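Local coordinates for protein alpha-glucosidase (PDB 5XFM) that hydrolyses beta-L-arabinopyranosides and alpha-galactosides as a bifunctional, calcium-binding glycoside hydrolase of family 97, at residues A382-R385 / K386-M389; Q410-M413 / R414-D418; K537-A541 / V542-F546. The protein carries 1 engineered substitution. All blocks are in the same frame, centred on the assembly; numbering follows the deposited sequence.

Interactions 1 and 2 belong to successive helices of the TIM-barrel-like catalytic domain, 382-395 and 410-425. Their centres are about 16 Å apart, and they touch. Arg385 NH2 packs on Asp418 CB at 3.7 Å, and Arg385 NH1 lies 4.0 Å from Leu415 CD1. Interaction 2 does not touch the metal site: the Tyr416 side chain is about 11 Å from the calcium ion, which is bound by Glu174, Glu452 and Glu458. Interaction 3 stands apart. Its centre is about 42 Å from the centre of each of the other two, and it borders the C-terminal beta domain.

Interaction 1: A382-R385 / K386-M389; sequences AIIR and KREM
The first two turns of helix 382-395 pair Arg385 with Met389 and Ile383 with Arg387, each four residues apart. The Arg385 and Met389 side chains run alongside each other. The methyl CE of Met389 rests on the aliphatic stem of Arg385, 3.6 Å from CG and 3.8 Å from CD. The Arg385 chain then bends at chi3 (57°). Beyond the bend NE forms a salt bridge with Asp422 of helix 410-425, and NH1 bonds to Met379 O. Ala382 CA lies over one face of the guanidinium, toward its rim.

This helix is the crossover of a beta-alpha-beta unit between parallel strands 357-363 and 399-403 of the barrel. Four backbone bonds of the alpha-helical kind join the two segments, for example Glu388 N to Ile384 O at 2.9 Å.

On the exposed side, Arg387 folds back along the helix. Its NH2 comes within 3.6 Å of Ile383 CG2, and its NH1 lies 4.0 Å from Ile384 CG1. Lys386 also turns back, and its CE reaches 3.3 Å from Ala382 O.

Glu388 is buried, and its chain bends at chi2 (73°). A water donates to both Ile384 O and Glu388 OE1, the latter at 3.0 Å. OE1 also pairs with Arg378 in a salt bridge, and OE2 bonds to His341.

Interaction 2: Q410-M413 / R414-D418; sequences QETM and RLYED
Tyr416 packs against Thr412 and Met413 on the buried side of helix 410-425, and this is the tight part of the contact. Thr412 CG2 lies 3.7 Å from Tyr416 CE2. The methyl CE of Met413 meets the same ring atom at 3.7 Å, approaching the ring obliquely. The Met413 chain bends at chi2 (-57°) and again at chi3, which brings CE round to the ring. Its SD is 5.5 Å from the ring centroid, a Met-aromatic contact. In the backbone, Tyr416 N bonds to Thr412 O at 2.9 Å.

The other side is looser and holds exposed Arg414. Its chain is extended from CG to NE, and its guanidinium stacks on the Gln410 amide with the two planes only 9° apart. Gln410 CG sits over the guanidinium centre, 3.8 Å above the plane. The amide is fixed by Ser216 O and Ala251 N. An alanine here would probably leave the Arg414 guanidinium free to swing, and Ser216 O and Ala251 N without the amide that now bonds to them. Glu411 OE1 is 5.2 Å from Arg414 NH1, too far for contact, while Glu411 OE2 bonds to Tyr367 OH.

The helix is the crossover between parallel strands 399-403 and 429-432. Tyr416 stacks on Phe405, meets Phe432 and Trp441 edge-to-face, and bonds through OH to Thr436 N. Leu415 and Asp418 face helix 382-395.

Interaction 3: K537-A541 / V542-F546; sequences KDVPA and VCMDF
A hydrophobic staple marks the start of helix 541-549. Val539, just before the N-cap residue Pro540, packs on Met544 in the first turns. The two side chains cross at about a right angle. Val539 CG1 lies 3.9 Å from Met544 CG, and Val539 CB is 4.1 Å from Met544 SD. CG1 is anti to the backbone N of Val539 (chi1 175°), which turns it to the helix and lets it also touch Cys543 CB at 3.6 Å. Bends at chi2 and chi3 of Met544 keep its sulfur beside Val539. Pro540 adds only marginal apolar contacts, its CB being 4.4 Å from Val542 CG2.

The hydrogen bonds across the contact are all between backbone atoms. Cys543 N bonds to Pro540 O at 3.0 Å. The donor sits above the carbonyl plane, 42° out of it, and the bond spans three residues. The next carbonyl, Ala541 O, takes Asp545 N at 2.9 Å. This is the regular four-residue spacing, and its N-H...O angle is straighter, at 153°.

One polar approach is not a bond. Asp545 OD2 comes 3.0 Å from Ala541 O, and both atoms are acceptors.

Val539 and Met544 both touch Leu494 in a loop. Cys543 packs on helix 512-521 and, with Pro540, on Pro615 of strand 615-621. Phe546 reaches the same helix and strand 636-641, and meets Tyr607 edge-to-face, joining this helix to the C-terminal sheet.

Interaction 1: A382-R385 / K386-M389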
# COMPACT_ATOMS: atom_id res chain seq x y z
N ALA A 382 10.79 18.48 -16.38
CA ALA A 382 10.20 17.72 -17.47
C ALA A 382 11.13 17.58 -18.67
O ALA A 382 11.27 16.50 -19.23
CB ALA A 382 8.87 18.37 -17.91
N ILE A 383 11.79 18.67 -19.05
CA ILE A 383 12.73 18.63 -20.16
C ILE A 383 13.85 17.62 -19.92
O ILE A 383 14.09 16.72 -20.74
CB ILE A 383 13.35 20.02 -20.41
CG1 ILE A 383 12.28 20.99 -20.92
CG2 ILE A 383 14.51 19.92 -21.40
CD1 ILE A 383 12.68 22.46 -20.84
N ILE A 384 14.53 17.78 -18.79
CA ILE A 384 15.64 16.91 -18.42
C ILE A 384 15.17 15.48 -18.22
O ILE A 384 15.86 14.53 -18.61
CB ILE A 384 16.33 17.43 -17.14
CG1 ILE A 384 16.97 18.79 -17.41
CG2 ILE A 384 17.37 16.44 -16.63
CD1 ILE A 384 17.50 19.46 -16.17
N ARG A 385 13.98 15.33 -17.65
CA ARG A 385 13.40 14.01 -17.38
C ARG A 385 13.12 13.25 -18.67
O ARG A 385 13.45 12.07 -18.79
CB ARG A 385 12.11 14.15 -16.55
CG ARG A 385 11.45 12.81 -16.23
CD ARG A 385 10.22 12.99 -15.35
NE ARG A 385 9.23 13.87 -15.96
CZ ARG A 385 8.74 14.96 -15.36
NH1 ARG A 385 9.15 15.28 -14.14
NH2 ARG A 385 7.85 15.71 -15.98
N LYS A 386 12.51 13.93 -19.63
CA LYS A 386 12.22 13.29 -20.90
C LYS A 386 13.52 12.99 -21.67
O LYS A 386 13.64 11.94 -22.30
CB LYS A 386 11.27 14.15 -21.73
CG LYS A 386 9.85 14.14 -21.19
CD LYS A 386 8.91 15.03 -21.99
CE LYS A 386 9.26 16.49 -21.84
NZ LYS A 386 8.44 17.35 -22.73
N ARG A 387 14.50 13.88 -21.58
CA ARG A 387 15.83 13.59 -22.15
C ARG A 387 16.40 12.28 -21.57
O ARG A 387 16.83 11.36 -22.30
CB ARG A 387 16.77 14.76 -21.88
CG ARG A 387 18.19 14.59 -22.41
CD ARG A 387 18.98 15.88 -22.23
NE ARG A 387 18.37 16.97 -22.99
CZ ARG A 387 18.02 18.14 -22.47
NH1 ARG A 387 18.23 18.39 -21.18
NH2 ARG A 387 17.45 19.07 -23.23
N GLU A 388 16.34 12.20 -20.25
CA GLU A 388 16.81 11.03 -19.52
C GLU A 388 16.10 9.77 -19.97
O GLU A 388 16.75 8.78 -20.30
CB GLU A 388 16.61 11.23 -18.02
CG GLU A 388 17.31 10.21 -17.15
CD GLU A 388 18.81 10.40 -17.11
OE1 GLU A 388 19.29 11.51 -17.42
OE2 GLU A 388 19.52 9.43 -16.76
N MET A 389 14.78 9.84 -20.05
CA MET A 389 13.94 8.69 -20.36
C MET A 389 14.09 8.23 -21.81
O MET A 389 13.93 7.05 -22.13
CB MET A 389 12.47 9.01 -20.05
CG MET A 389 12.12 8.94 -18.56
SD MET A 389 10.43 9.47 -18.16
CE MET A 389 10.46 9.32 -16.37
O HOH W 1 18.68 14.05 -18.85

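Interaction 2: Q410-M413 / R414-D418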
# COMPACT_ATOMS: atom_id res chain seq x y z
N GLN A 410 -0.07 18.92 -3.13
CA GLN A 410 -0.56 18.73 -4.48
C GLN A 410 0.56 18.88 -5.53
O GLN A 410 0.55 18.22 -6.55
CB GLN A 410 -1.73 19.70 -4.75
CG GLN A 410 -2.23 19.72 -6.20
CD GLN A 410 -3.55 20.44 -6.38
OE1 GLN A 410 -3.84 21.42 -5.69
NE2 GLN A 410 -4.33 20.00 -7.35
N GLU A 411 1.51 19.77 -5.26
CA GLU A 411 2.73 19.95 -6.06
C GLU A 411 3.52 18.63 -6.23
O GLU A 411 4.06 18.31 -7.31
CB GLU A 411 3.59 21.03 -5.39
CG GLU A 411 4.93 21.31 -6.02
CD GLU A 411 5.49 22.66 -5.57
OE1 GLU A 411 4.71 23.64 -5.52
OE2 GLU A 411 6.70 22.73 -5.25
N THR A 412 3.56 17.86 -5.15
CA THR A 412 4.25 16.59 -5.16
C THR A 412 3.42 15.56 -5.92
O THR A 412 3.97 14.74 -6.66
CB THR A 412 4.54 16.09 -3.73
OG1 THR A 412 5.04 17.18 -2.94
CG2 THR A 412 5.57 14.96 -3.75
N MET A 413 2.10 15.61 -5.73
CA MET A 413 1.19 14.76 -6.51
C MET A 413 1.41 15.00 -8.01
O MET A 413 1.47 14.04 -8.81
CB MET A 413 -0.27 15.03 -6.14
CG MET A 413 -0.61 14.78 -4.68
SD MET A 413 -0.23 13.10 -4.16
CE MET A 413 1.20 13.42 -3.13
N ARG A 414 1.52 16.27 -8.37
CA ARG A 414 1.79 16.68 -9.74
C ARG A 414 3.07 16.00 -10.21
O ARG A 414 3.11 15.44 -11.32
CB ARG A 414 1.92 18.20 -9.86
CG ARG A 414 0.59 18.93 -9.83
CD ARG A 414 0.79 20.45 -9.83
NE ARG A 414 -0.48 21.15 -9.67
CZ ARG A 414 -0.71 22.09 -8.75
NH1 ARG A 414 0.25 22.45 -7.91
NH2 ARG A 414 -1.89 22.68 -8.68
N LEU A 415 4.09 16.02 -9.35
CA LEU A 415 5.35 15.39 -9.72
C LEU A 415 5.23 13.87 -9.94
O LEU A 415 5.71 13.34 -10.96
CB LEU A 415 6.41 15.69 -8.66
CG LEU A 415 7.81 15.18 -8.96
CD1 LEU A 415 8.33 15.75 -10.28
CD2 LEU A 415 8.72 15.55 -7.82
N TYR A 416 4.60 13.16 -9.00
CA TYR A 416 4.35 11.72 -9.13
C TYR A 416 3.71 11.38 -10.46
O TYR A 416 4.17 10.49 -11.20
CB TYR A 416 3.41 11.20 -8.02
CG TYR A 416 4.03 10.97 -6.65
CD1 TYR A 416 4.91 9.91 -6.43
CD2 TYR A 416 3.69 11.79 -5.57
CE1 TYR A 416 5.46 9.70 -5.17
CE2 TYR A 416 4.23 11.58 -4.32
CZ TYR A 416 5.11 10.53 -4.13
OH TYR A 416 5.64 10.34 -2.87
N GLU A 417 2.61 12.07 -10.75
CA GLU A 417 1.83 11.79 -11.94
C GLU A 417 2.61 12.08 -13.22
O GLU A 417 2.67 11.23 -14.10
CB GLU A 417 0.52 12.57 -11.91
CG GLU A 417 -0.37 12.34 -13.10
CD GLU A 417 -1.68 13.09 -12.98
OE1 GLU A 417 -2.60 12.59 -12.28
OE2 GLU A 417 -1.79 14.20 -13.55
N ASP A 418 3.22 13.26 -13.31
CA ASP A 418 3.99 13.61 -14.51
C ASP A 418 5.15 12.63 -14.76
O ASP A 418 5.45 12.28 -15.91
CB ASP A 418 4.52 15.05 -14.40
CG ASP A 418 3.40 16.08 -14.35
OD1 ASP A 418 2.24 15.72 -14.64
OD2 ASP A 418 3.68 17.26 -14.06

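Interaction 3: K537-A541 / V542-F546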
# COMPACT_ATOMS: atom_id res chain seq x y z
N LYS A 537 25.04 -20.97 -2.04
CA LYS A 537 25.94 -21.87 -1.33
C LYS A 537 25.59 -22.09 0.16
O LYS A 537 25.77 -23.19 0.67
CB LYS A 537 27.38 -21.36 -1.43
CG LYS A 537 27.94 -21.31 -2.85
CD LYS A 537 28.15 -22.70 -3.43
CE LYS A 537 28.78 -22.64 -4.81
NZ LYS A 537 27.84 -22.07 -5.83
N ASP A 538 25.10 -21.06 0.84
CA ASP A 538 24.90 -21.15 2.29
C ASP A 538 23.43 -21.23 2.72
O ASP A 538 23.11 -21.11 3.91
CB ASP A 538 25.59 -19.99 3.01
CG ASP A 538 25.13 -18.62 2.52
OD1 ASP A 538 23.97 -18.48 2.09
OD2 ASP A 538 25.95 -17.67 2.58
N VAL A 539 22.54 -21.43 1.75
CA VAL A 539 21.13 -21.60 2.04
C VAL A 539 20.68 -22.97 1.55
O VAL A 539 21.01 -23.36 0.43
CB VAL A 539 20.28 -20.49 1.38
CG1 VAL A 539 18.79 -20.75 1.58
CG2 VAL A 539 20.67 -19.13 1.93
N PRO A 540 19.95 -23.72 2.39
CA PRO A 540 19.40 -25.03 2.03
C PRO A 540 18.72 -25.00 0.67
O PRO A 540 17.96 -24.07 0.39
CB PRO A 540 18.38 -25.30 3.14
CG PRO A 540 18.90 -24.56 4.32
CD PRO A 540 19.64 -23.36 3.79
N ALA A 541 18.97 -26.02 -0.15
CA ALA A 541 18.58 -26.02 -1.56
C ALA A 541 17.08 -25.84 -1.76
O ALA A 541 16.66 -25.25 -2.74
CB ALA A 541 19.06 -27.29 -2.23
N VAL A 542 16.28 -26.35 -0.83
CA VAL A 542 14.84 -26.28 -0.98
C VAL A 542 14.33 -24.83 -0.95
O VAL A 542 13.36 -24.49 -1.65
CB VAL A 542 14.12 -27.11 0.11
CG1 VAL A 542 14.49 -28.58 -0.02
CG2 VAL A 542 14.46 -26.61 1.51
N CYS A 543 15.00 -23.97 -0.19
CA CYS A 543 14.64 -22.56 -0.13
C CYS A 543 14.91 -21.86 -1.46
O CYS A 543 14.05 -21.18 -2.02
CB CYS A 543 15.38 -21.85 1.00
SG CYS A 543 14.95 -22.44 2.66
N MET A 544 16.12 -22.04 -1.98
CA MET A 544 16.50 -21.39 -3.22
C MET A 544 15.70 -21.94 -4.40
O MET A 544 15.38 -21.20 -5.34
CB MET A 544 18.00 -21.56 -3.46
CG MET A 544 18.82 -20.98 -2.33
SD MET A 544 18.38 -19.25 -2.04
CE MET A 544 18.94 -18.51 -3.58
N ASP A 545 15.36 -23.22 -4.31
CA ASP A 545 14.52 -23.88 -5.30
C ASP A 545 13.14 -23.25 -5.29
O ASP A 545 12.58 -22.97 -6.36
CB ASP A 545 14.41 -25.38 -5.04
CG ASP A 545 15.65 -26.14 -5.50
OD1 ASP A 545 16.29 -25.69 -6.47
OD2 ASP A 545 15.95 -27.20 -4.92
N PHE A 546 12.59 -23.03 -4.11
CA PHE A 546 11.31 -22.34 -4.02
C PHE A 546 11.40 -20.95 -4.65
O PHE A 546 10.56 -20.57 -5.48
CB PHE A 546 10.83 -22.19 -2.58
CG PHE A 546 9.64 -21.28 -2.43
CD1 PHE A 546 8.36 -21.75 -2.65
CD2 PHE A 546 9.80 -19.94 -2.12
CE1 PHE A 546 7.26 -20.92 -2.53
CE2 PHE A 546 8.71 -19.10 -2.00
CZ PHE A 546 7.44 -19.59 -2.20